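PDB 2CNQ: phosphoribosylaminoimidazole-succinocarboxamide synthase from Saccharomyces cerevisiae, which catalyses the ATP-dependent joining of CAIR and L-aspartate to give SAICAR in de novo purine biosynthesis. Local coordinates for residues A[39-44]-A[261-266]; A[66-71]-A[199-204]. All coordinates share one frame; numbering follows the deposited sequence. Where two conformers were deposited one is given.

Interaction 1: residues A[39-44]-A[261-266]; sequences ISAYDV and QFLRDW. With ADP (adenosine-5'-diphosphate), chain F; AMZ (aminoimidazole 4-carboxamide ribonucleotide), chain C.
Tyr-42 and Arg-264 meet on one phosphate oxygen, O1A of ADP: the backbone N of Tyr-42 donates to O1A over 2.8 Å, and NE of Arg-264 reaches the same oxygen over 2.8 Å. The type I' turn from Ala-41 to Val-44 also presents the N of Asp-43 to the bridging O3A of ADP at 2.7 Å. Arg-264 ties the two ligands together, because its NH2 donates almost straight (178°) to ADP O2A at 2.8 Å and also to the ribose oxygen O1 of AMZ at 2.9 Å. On the other flank, Gln-261 OE1 accepts from Arg-264 NH1 at 2.9 Å, with the donor above the amide carbonyl plane, so a second-shell residue steadies the guanidinium. The Tyr-42 ring meets the backbone O of Arg-264 at its edge; its hydroxyl bonds to Thr-268. Below this polar layer, Leu-263 CD2 and Ile-39 CD1 touch tip to tip at 3.6 Å, and Ala-41 CB packs on CG of Arg-264. The contact thus seats helix 261-269 against the hairpin of strands 40-41 and 44-45, while Phe-262 and Trp-266 of that helix reach helix 282-300.

Interaction 2: residues A[66-71]-A[199-204]; sequences KFLSND and YSKCKD
Lys-201 and Asp-71 form a salt bridge beside a cation-pi contact, joining helix 185-209 to the turn that follows helix 53-67. NZ of Lys-201 lies 2.7 Å from OD2 of Asp-71, which accepts through its syn lone pair; the two side chains meet tip to tip. With CG anti to the backbone N (chi1 179°) and the chain extended beyond it, Lys-201 carries its ammonium over the Phe-67 ring, where NZ stands 5.0 Å from the centroid and 16° off the normal. CE of Lys-201 touches ring atoms CE2 and CZ obliquely, at 3.7 Å. A water provides another partner: it accepts from Lys-201 NZ at 2.9 Å and donates to the backbone O of Phe-67 at 2.7 Å, satisfying the carbonyl of Phe-67, in the last turn of the helix. The nearby ammonium would be expected to offset the partial negative charge there. The backbone N of Asp-71 bonds to the O of Leu-68 at 2.8 Å, closing the turn. Rings of Trp-64 and Tyr-205 adjoin Phe-67, while Cys-202 reaches Ile-213 and Leu-236 on the mixed sheet beneath. The inner, apolar side of the joint closes around the Cys-202 sulfur: SG lies obliquely beside the Phe-67 ring and touches CD2 of Leu-68 at 3.7 Å.

In the fold
The two contacts lie on opposite sides of the chain's centre, their centres 26 Å apart and their nearest atoms about 14 Å apart, with interaction 2 nested in the loop closed by interaction 1. They share no helix or strand. Interaction 1 is buried at the active site, and much of its polar chemistry passes through ADP, whose phosphate oxygen O1A links a turn to a helix, and through a ribose oxygen of AMZ. Interaction 2 is only partly buried and joins the last turn of helix 53-67 and the turn after it to helix 185-209, with protein charges, an aromatic face and a water doing the work. Lys-66 nevertheless lines a separate pocket occupied by AMP or AMZ.

Interaction 1: residues A[39-44]-A[261-266]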
loop_
_atom_site.group_PDB
_atom_site.type_symbol
_atom_site.label_atom_id
_atom_site.label_comp_id
_atom_site.label_asym_id
_atom_site.label_seq_id
_atom_site.Cartn_x
_atom_site.Cartn_y
_atom_site.Cartn_z
ATOM N N ILE A 39 6.290 -10.495 3.556
ATOM C CA ILE A 39 5.920 -10.072 2.227
ATOM C C ILE A 39 5.055 -11.135 1.652
ATOM O O ILE A 39 5.235 -12.304 1.915
ATOM C CB ILE A 39 7.139 -9.784 1.378
ATOM C CG1 ILE A 39 6.757 -9.185 0.033
ATOM C CG2 ILE A 39 8.005 -11.001 1.208
ATOM C CD1 ILE A 39 7.922 -8.589 -0.698
ATOM N N SER A 40 4.098 -10.719 0.877
ATOM C CA SER A 40 3.141 -11.614 0.296
ATOM C C SER A 40 3.010 -11.303 -1.146
ATOM O O SER A 40 3.317 -10.234 -1.606
ATOM C CB SER A 40 1.821 -11.411 0.982
ATOM O OG SER A 40 1.350 -10.099 0.803
ATOM N N ALA A 41 2.531 -12.269 -1.888
ATOM C CA ALA A 41 2.215 -12.037 -3.278
ATOM C C ALA A 41 1.116 -12.982 -3.591
ATOM O O ALA A 41 1.096 -14.102 -3.108
ATOM C CB ALA A 41 3.389 -12.293 -4.136
ATOM N N TYR A 42 0.188 -12.535 -4.399
ATOM C CA TYR A 42 -0.951 -13.341 -4.736
ATOM C C TYR A 42 -1.618 -13.863 -3.487
ATOM O O TYR A 42 -2.113 -14.979 -3.462
ATOM C CB TYR A 42 -0.583 -14.441 -5.701
ATOM C CG TYR A 42 0.122 -13.919 -6.907
ATOM C CD1 TYR A 42 -0.528 -13.194 -7.847
ATOM C CD2 TYR A 42 1.453 -14.166 -7.089
ATOM C CE1 TYR A 42 0.128 -12.744 -8.961
ATOM C CE2 TYR A 42 2.122 -13.742 -8.169
ATOM C CZ TYR A 42 1.470 -13.024 -9.106
ATOM O OH TYR A 42 2.159 -12.618 -10.212
ATOM N N ASP A 43 -1.669 -13.031 -2.463
ATOM C CA ASP A 43 -2.370 -13.335 -1.230
ATOM C C ASP A 43 -1.759 -14.443 -0.437
ATOM O O ASP A 43 -2.402 -14.961 0.440
ATOM C CB ASP A 43 -3.845 -13.551 -1.439
ATOM C CG ASP A 43 -4.531 -12.300 -1.799
ATOM O OD1 ASP A 43 -5.305 -12.328 -2.746
ATOM O OD2 ASP A 43 -4.300 -11.269 -1.148
ATOM N N VAL A 44 -0.498 -14.758 -0.683
ATOM C CA VAL A 44 0.185 -15.720 0.127
ATOM C C VAL A 44 1.452 -15.109 0.638
ATOM O O VAL A 44 2.190 -14.474 -0.087
ATOM C CB VAL A 44 0.539 -16.881 -0.793
ATOM C CG1 VAL A 44 1.281 -17.897 -0.043
ATOM C CG2 VAL A 44 -0.734 -17.446 -1.431
ATOM N N GLN A 261 5.880 -6.025 -7.700
ATOM C CA GLN A 261 5.699 -6.733 -8.931
ATOM C C GLN A 261 6.903 -7.581 -9.258
ATOM O O GLN A 261 6.758 -8.620 -9.861
ATOM C CB GLN A 261 5.387 -5.800 -10.086
ATOM C CG GLN A 261 4.787 -6.516 -11.241
ATOM C CD GLN A 261 3.435 -7.063 -10.887
ATOM O OE1 GLN A 261 2.654 -6.403 -10.225
ATOM N NE2 GLN A 261 3.156 -8.279 -11.317
ATOM N N PHE A 262 8.081 -7.178 -8.853
ATOM C CA PHE A 262 9.239 -7.975 -9.089
ATOM C C PHE A 262 9.041 -9.348 -8.487
ATOM O O PHE A 262 9.352 -10.354 -9.090
ATOM C CB PHE A 262 10.413 -7.302 -8.450
ATOM C CG PHE A 262 11.610 -8.146 -8.442
ATOM C CD1 PHE A 262 12.055 -8.678 -7.263
ATOM C CD2 PHE A 262 12.261 -8.458 -9.611
ATOM C CE1 PHE A 262 13.141 -9.498 -7.238
ATOM C CE2 PHE A 262 13.350 -9.269 -9.592
ATOM C CZ PHE A 262 13.789 -9.799 -8.399
ATOM N N LEU A 263 8.568 -9.393 -7.253
ATOM C CA LEU A 263 8.374 -10.653 -6.578
ATOM C C LEU A 263 7.245 -11.391 -7.194
ATOM O O LEU A 263 7.346 -12.572 -7.427
ATOM C CB LEU A 263 8.121 -10.426 -5.110
ATOM C CG LEU A 263 7.764 -11.687 -4.360
ATOM C CD1 LEU A 263 8.883 -12.711 -4.388
ATOM C CD2 LEU A 263 7.356 -11.357 -2.957
ATOM N N ARG A 264 6.144 -10.724 -7.457
ATOM C CA ARG A 264 5.032 -11.385 -8.100
ATOM C C ARG A 264 5.486 -12.062 -9.355
ATOM O O ARG A 264 5.162 -13.214 -9.614
ATOM C CB ARG A 264 3.976 -10.379 -8.437
ATOM C CG ARG A 264 3.298 -9.749 -7.275
ATOM C CD ARG A 264 2.314 -8.776 -7.758
ATOM N NE ARG A 264 1.648 -8.079 -6.673
ATOM C CZ ARG A 264 1.596 -6.772 -6.544
ATOM N NH1 ARG A 264 2.144 -5.968 -7.426
ATOM N NH2 ARG A 264 1.001 -6.281 -5.488
ATOM N N ASP A 265 6.209 -11.328 -10.167
ATOM C CA ASP A 265 6.616 -11.861 -11.429
ATOM C C ASP A 265 7.585 -12.994 -11.273
ATOM O O ASP A 265 7.531 -13.949 -12.027
ATOM C CB ASP A 265 7.180 -10.766 -12.292
ATOM C CG ASP A 265 6.137 -9.789 -12.797
ATOM O OD1 ASP A 265 6.563 -8.793 -13.387
ATOM O OD2 ASP A 265 4.947 -10.010 -12.623
ATOM N N TRP A 266 8.483 -12.894 -10.315
ATOM C CA TRP A 266 9.417 -13.954 -10.080
ATOM C C TRP A 266 8.664 -15.204 -9.678
ATOM O O TRP A 266 8.931 -16.285 -10.157
ATOM C CB TRP A 266 10.399 -13.573 -8.980
ATOM C CG TRP A 266 11.359 -14.638 -8.732
ATOM C CD1 TRP A 266 12.479 -14.891 -9.430
ATOM C CD2 TRP A 266 11.247 -15.662 -7.750
ATOM N NE1 TRP A 266 13.093 -16.009 -8.944
ATOM C CE2 TRP A 266 12.365 -16.491 -7.898
ATOM C CE3 TRP A 266 10.365 -15.921 -6.724
ATOM C CZ2 TRP A 266 12.583 -17.589 -7.102
ATOM C CZ3 TRP A 266 10.591 -17.031 -5.938
ATOM C CH2 TRP A 266 11.692 -17.832 -6.125
HETATM P PB ADP F . -0.943 -9.693 -1.431
HETATM O O1B ADP F . -0.984 -10.663 -0.298
HETATM O O2B ADP F . -2.242 -8.976 -1.680
HETATM O O3B ADP F . 0.275 -8.804 -1.319
HETATM P PA ADP F . -0.691 -9.405 -3.977
HETATM O O1A ADP F . 0.002 -9.842 -5.210
HETATM O O2A ADP F . -0.116 -8.090 -3.599
HETATM O O3A ADP F . -0.750 -10.474 -2.821
HETATM O "O5'" ADP F . -2.218 -9.149 -4.210
HETATM C "C5'" ADP F . -2.608 -7.981 -4.899
HETATM C "C4'" ADP F . -4.082 -7.943 -5.246
HETATM O "O4'" ADP F . -4.321 -8.980 -6.191
HETATM C "C3'" ADP F . -4.918 -8.203 -4.019
HETATM O "O3'" ADP F . -6.143 -7.502 -4.123
HETATM C "C2'" ADP F . -5.134 -9.681 -4.111
HETATM O "O2'" ADP F . -6.334 -10.057 -3.487
HETATM C "C1'" ADP F . -5.222 -9.900 -5.603
HETATM N N9 ADP F . -4.805 -11.239 -6.005
HETATM C C8 ADP F . -3.800 -11.907 -5.467
HETATM N N7 ADP F . -3.668 -13.112 -6.037
HETATM C C5 ADP F . -4.600 -13.199 -6.971
HETATM C C6 ADP F . -4.935 -14.242 -7.916
HETATM N N6 ADP F . -4.213 -15.389 -7.908
HETATM N N1 ADP F . -5.973 -13.987 -8.733
HETATM C C2 ADP F . -6.676 -12.816 -8.692
HETATM N N3 ADP F . -6.396 -11.805 -7.836
HETATM C C4 ADP F . -5.371 -11.958 -6.965
HETATM O O5 AMZ C . -2.986 -5.010 -1.045
HETATM C C6 AMZ C . -3.887 -5.126 -1.848
HETATM N N2 AMZ C . -5.011 -5.789 -1.600
HETATM C C3A AMZ C . -3.795 -4.507 -3.156
HETATM C C7A AMZ C . -2.725 -3.815 -3.635
HETATM N N3 AMZ C . -1.559 -3.446 -3.074
HETATM N N1 AMZ C . -4.753 -4.563 -4.098
HETATM C C5 AMZ C . -4.294 -3.906 -5.139
HETATM N N AMZ C . -3.046 -3.457 -4.878
HETATM C C1 AMZ C . -2.250 -2.636 -5.755
HETATM C C2 AMZ C . -1.251 -3.397 -6.574
HETATM C C3 AMZ C . -1.089 -2.516 -7.779
HETATM O O2 AMZ C . -0.205 -1.484 -7.405
HETATM O O1 AMZ C . -0.068 -3.594 -5.830
HETATM O O AMZ C . -3.138 -2.089 -6.688
HETATM C C AMZ C . -2.496 -1.968 -7.949
HETATM C C4 AMZ C . -3.300 -2.658 -9.002
HETATM O O3 AMZ C . -3.128 -4.058 -8.854
HETATM P P AMZ C . -3.742 -5.016 -9.973
HETATM O OP1 AMZ C . -5.227 -4.984 -9.825
HETATM O O4 AMZ C . -3.163 -6.369 -9.633
HETATM O OP2 AMZ C . -3.329 -4.530 -11.324
#

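Interaction 2: residues A[66-71]-A[199-204]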
loop_
_atom_site.group_PDB
_atom_site.type_symbol
_atom_site.label_atom_id
_atom_site.label_comp_id
_atom_site.label_asym_id
_atom_site.label_seq_id
_atom_site.Cartn_x
_atom_site.Cartn_y
_atom_site.Cartn_z
ATOM N N LYS A 66 2.314 12.819 5.279
ATOM C CA LYS A 66 2.718 14.172 5.473
ATOM C C LYS A 66 2.560 14.952 4.189
ATOM O O LYS A 66 2.129 16.096 4.213
ATOM C CB LYS A 66 4.149 14.171 5.949
ATOM C CG LYS A 66 4.691 15.555 6.208
ATOM C CD LYS A 66 6.111 15.539 6.701
ATOM C CE LYS A 66 6.273 14.846 8.042
ATOM N NZ LYS A 66 5.443 15.418 9.139
ATOM N N PHE A 67 2.937 14.359 3.062
ATOM C CA PHE A 67 2.810 15.007 1.781
ATOM C C PHE A 67 1.377 15.373 1.482
ATOM O O PHE A 67 1.088 16.394 0.880
ATOM C CB PHE A 67 3.349 14.079 0.720
ATOM C CG PHE A 67 3.313 14.625 -0.648
ATOM C CD1 PHE A 67 4.211 15.564 -1.070
ATOM C CD2 PHE A 67 2.395 14.173 -1.545
ATOM C CE1 PHE A 67 4.154 16.030 -2.368
ATOM C CE2 PHE A 67 2.346 14.633 -2.823
ATOM C CZ PHE A 67 3.213 15.556 -3.232
ATOM N N LEU A 68 0.475 14.513 1.917
ATOM C CA LEU A 68 -0.939 14.665 1.660
ATOM C C LEU A 68 -1.666 15.235 2.838
ATOM O O LEU A 68 -2.873 15.203 2.866
ATOM C CB LEU A 68 -1.521 13.318 1.311
ATOM C CG LEU A 68 -0.966 12.753 0.044
ATOM C CD1 LEU A 68 -1.526 11.371 -0.151
ATOM C CD2 LEU A 68 -1.253 13.612 -1.151
ATOM N N SER A 69 -0.970 15.774 3.808
ATOM C CA SER A 69 -1.622 16.106 5.064
ATOM C C SER A 69 -2.656 17.192 4.901
ATOM O O SER A 69 -3.601 17.222 5.648
ATOM C CB SER A 69 -0.615 16.511 6.116
ATOM O OG SER A 69 0.041 17.668 5.702
ATOM N N ASN A 70 -2.482 18.070 3.937
ATOM C CA ASN A 70 -3.472 19.088 3.666
ATOM C C ASN A 70 -4.532 18.651 2.703
ATOM O O ASN A 70 -5.478 19.370 2.471
ATOM C CB ASN A 70 -2.812 20.341 3.129
ATOM C CG ASN A 70 -1.910 20.972 4.136
ATOM O OD1 ASN A 70 -2.214 20.954 5.329
ATOM N ND2 ASN A 70 -0.784 21.513 3.681
ATOM N N ASP A 71 -4.395 17.473 2.137
ATOM C CA ASP A 71 -5.293 16.972 1.145
ATOM C C ASP A 71 -6.280 16.014 1.698
ATOM O O ASP A 71 -7.342 15.858 1.133
ATOM C CB ASP A 71 -4.510 16.279 0.058
ATOM C CG ASP A 71 -3.513 17.183 -0.543
ATOM O OD1 ASP A 71 -3.945 18.170 -1.142
ATOM O OD2 ASP A 71 -2.320 16.945 -0.371
ATOM N N TYR A 199 -3.891 10.557 -5.912
ATOM C CA TYR A 199 -2.996 9.898 -6.810
ATOM C C TYR A 199 -2.340 10.876 -7.741
ATOM O O TYR A 199 -1.157 10.825 -7.930
ATOM C CB TYR A 199 -3.728 8.837 -7.619
ATOM C CG TYR A 199 -2.910 8.356 -8.747
ATOM C CD1 TYR A 199 -1.971 7.396 -8.571
ATOM C CD2 TYR A 199 -3.068 8.898 -9.990
ATOM C CE1 TYR A 199 -1.167 7.000 -9.616
ATOM C CE2 TYR A 199 -2.276 8.517 -11.036
ATOM C CZ TYR A 199 -1.326 7.561 -10.835
ATOM O OH TYR A 199 -0.580 7.247 -11.913
ATOM N N SER A 200 -3.106 11.747 -8.355
ATOM C CA SER A 200 -2.538 12.643 -9.326
ATOM C C SER A 200 -1.506 13.531 -8.713
ATOM O O SER A 200 -0.483 13.782 -9.325
ATOM C CB SER A 200 -3.605 13.474 -9.972
ATOM O OG SER A 200 -4.296 12.664 -10.891
ATOM N N LYS A 201 -1.762 14.030 -7.528
ATOM C CA LYS A 201 -0.795 14.864 -6.869
ATOM C C LYS A 201 0.468 14.103 -6.639
ATOM O O LYS A 201 1.554 14.600 -6.860
ATOM C CB LYS A 201 -1.364 15.360 -5.574
ATOM C CG LYS A 201 -0.414 16.215 -4.817
ATOM C CD LYS A 201 -1.006 16.815 -3.578
ATOM C CE LYS A 201 0.048 17.490 -2.768
ATOM N NZ LYS A 201 -0.499 18.359 -1.749
ATOM N N CYS A 202 0.349 12.887 -6.156
ATOM C CA CYS A 202 1.506 12.096 -5.895
ATOM C C CYS A 202 2.203 11.682 -7.160
ATOM O O CYS A 202 3.412 11.651 -7.211
ATOM C CB CYS A 202 1.143 10.896 -5.057
ATOM S SG CYS A 202 0.526 11.330 -3.460
ATOM N N LYS A 203 1.435 11.373 -8.179
ATOM C CA LYS A 203 1.975 10.998 -9.457
ATOM C C LYS A 203 2.823 12.106 -10.009
ATOM O O LYS A 203 3.904 11.886 -10.503
ATOM C CB LYS A 203 0.842 10.686 -10.423
ATOM C CG LYS A 203 1.315 10.256 -11.789
ATOM C CD LYS A 203 0.264 10.204 -12.891
ATOM C CE LYS A 203 -0.763 11.341 -12.907
ATOM N NZ LYS A 203 -0.365 12.531 -13.699
ATOM N N ASP A 204 2.329 13.319 -9.949
ATOM C CA ASP A 204 3.058 14.424 -10.529
ATOM C C ASP A 204 4.325 14.652 -9.759
ATOM O O ASP A 204 5.365 14.882 -10.331
ATOM C CB ASP A 204 2.210 15.648 -10.555
ATOM C CG ASP A 204 1.132 15.567 -11.584
ATOM O OD1 ASP A 204 0.266 16.452 -11.543
ATOM O OD2 ASP A 204 1.152 14.652 -12.428
HETATM O O HOH W 1 2.059 18.571 -0.415
#